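Long-range contact in oxidoreductase YdhF (Escherichia coli, PDB 1OG6), which binds NADPH in an aldo-keto reductase barrel and may function as an oxidoreductase: residues I100-D104 / E138-A142. Sequence-based numbering, arbitrary orientation.
Sequences ITDRD and EVADA
R103 lies against E138 and A142 of helix 136-147, and its aliphatic part does the touching. Its CB is 3.7 Å from the backbone O of E138, and its CG lies beside the same oxygen. The methyl of A142 sits 3.7 Å from R103 O. The bend at chi2 (-84°) turns CD and NE away from the helix toward D104. There NE meets OD1 in a salt bridge of 3.4 Å. NH1 stays only loosely near D141 CB, at 4.3 Å. E138 points toward the start of helix 103-116, its chain extended beyond CG. Its OE2 lies 3.6 Å from R103 N without a hydrogen bond. OE2 also comes within 3.3 Å of D102 OD1. The two carboxylate planes are turned 63° apart. These like charges would probably disfavour each other if both are ionised. The contact joins two neighbouring helices on the outside of the TIM barrel, near the N-terminal ends of both. CG2 of V139 packs on the backbone O of T101 at 3.8 Å. D102 is the N-cap of helix 103-116, its OD2 making a weak hydrogen bond to H105 N. T101 OG1 is hydrogen-bonded to D131 OD2, and weakly to R282 of a second subunit, which also packs on D102.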
loop_
_atom_site.group_PDB
_atom_site.type_symbol
_atom_site.label_atom_id
_atom_site.label_comp_id
_atom_site.label_asym_id
_atom_site.label_seq_id
_atom_site.Cartn_x
_atom_site.Cartn_y
_atom_site.Cartn_z
ATOM N N ILE C 100 2.290 24.765 -2.221
ATOM C CA ILE C 100 1.965 25.654 -1.104
ATOM C C ILE C 100 0.605 25.294 -0.481
ATOM O O ILE C 100 -0.404 25.966 -0.702
ATOM C CB ILE C 100 1.945 27.132 -1.530
ATOM C CG1 ILE C 100 3.169 27.440 -2.387
ATOM C CG2 ILE C 100 1.971 28.024 -0.288
ATOM C CD1 ILE C 100 3.107 28.781 -3.070
ATOM N N THR C 101 0.608 24.215 0.301
ATOM C CA THR C 101 -0.577 23.721 0.992
ATOM C C THR C 101 -0.667 24.389 2.369
ATOM O O THR C 101 -1.242 23.843 3.309
ATOM C CB THR C 101 -0.507 22.183 1.171
ATOM O OG1 THR C 101 0.630 21.843 1.972
ATOM C CG2 THR C 101 -0.372 21.494 -0.176
ATOM N N ASP C 102 -0.078 25.577 2.462
ATOM C CA ASP C 102 -0.061 26.381 3.681
ATOM C C ASP C 102 -1.472 26.904 3.956
ATOM O O ASP C 102 -2.146 27.389 3.051
ATOM C CB ASP C 102 0.923 27.544 3.486
ATOM C CG ASP C 102 0.800 28.612 4.556
ATOM O OD1 ASP C 102 0.978 28.282 5.751
ATOM O OD2 ASP C 102 0.531 29.783 4.196
ATOM N N ARG C 103 -1.917 26.802 5.203
ATOM C CA ARG C 103 -3.251 27.254 5.583
ATOM C C ARG C 103 -3.675 28.561 4.927
ATOM O O ARG C 103 -4.647 28.603 4.179
ATOM C CB ARG C 103 -3.343 27.394 7.108
ATOM C CG ARG C 103 -4.664 27.974 7.623
ATOM C CD ARG C 103 -4.651 29.495 7.585
ATOM N NE ARG C 103 -5.947 30.098 7.885
ATOM C CZ ARG C 103 -6.618 29.925 9.019
ATOM N NH1 ARG C 103 -6.123 29.154 9.979
ATOM N NH2 ARG C 103 -7.785 30.530 9.194
ATOM N N ASP C 104 -2.947 29.631 5.219
ATOM C CA ASP C 104 -3.257 30.945 4.673
ATOM C C ASP C 104 -3.205 31.032 3.156
ATOM O O ASP C 104 -3.936 31.814 2.554
ATOM C CB ASP C 104 -2.322 31.997 5.270
ATOM C CG ASP C 104 -2.844 32.569 6.571
ATOM O OD1 ASP C 104 -3.037 31.798 7.532
ATOM O OD2 ASP C 104 -3.066 33.796 6.634
ATOM N N GLU C 138 -3.329 21.854 8.919
ATOM C CA GLU C 138 -3.366 23.169 8.296
ATOM C C GLU C 138 -4.408 23.224 7.193
ATOM O O GLU C 138 -5.134 24.207 7.061
ATOM C CB GLU C 138 -2.006 23.531 7.710
ATOM C CG GLU C 138 -1.028 24.135 8.699
ATOM C CD GLU C 138 0.103 24.869 7.996
ATOM O OE1 GLU C 138 0.974 24.207 7.382
ATOM O OE2 GLU C 138 0.106 26.122 8.047
ATOM N N VAL C 139 -4.478 22.165 6.397
ATOM C CA VAL C 139 -5.438 22.106 5.308
ATOM C C VAL C 139 -6.856 21.966 5.838
ATOM O O VAL C 139 -7.787 22.535 5.285
ATOM C CB VAL C 139 -5.142 20.927 4.380
ATOM C CG1 VAL C 139 -6.140 20.902 3.242
ATOM C CG2 VAL C 139 -3.731 21.034 3.851
ATOM N N ALA C 140 -7.025 21.207 6.913
ATOM C CA ALA C 140 -8.342 21.010 7.490
ATOM C C ALA C 140 -8.915 22.320 7.995
ATOM O O ALA C 140 -10.108 22.555 7.871
ATOM C CB ALA C 140 -8.269 20.014 8.617
ATOM N N ASP C 141 -8.063 23.172 8.566
ATOM C CA ASP C 141 -8.501 24.466 9.098
ATOM C C ASP C 141 -8.878 25.435 7.988
ATOM O O ASP C 141 -9.857 26.167 8.105
ATOM C CB ASP C 141 -7.417 25.103 9.985
ATOM C CG ASP C 141 -7.137 24.294 11.252
ATOM O OD1 ASP C 141 -8.099 23.738 11.836
ATOM O OD2 ASP C 141 -5.957 24.226 11.676
ATOM N N ALA C 142 -8.098 25.452 6.913
ATOM C CA ALA C 142 -8.410 26.330 5.797
ATOM C C ALA C 142 -9.772 25.914 5.248
ATOM O O ALA C 142 -10.533 26.737 4.762
ATOM C CB ALA C 142 -7.348 26.206 4.718
#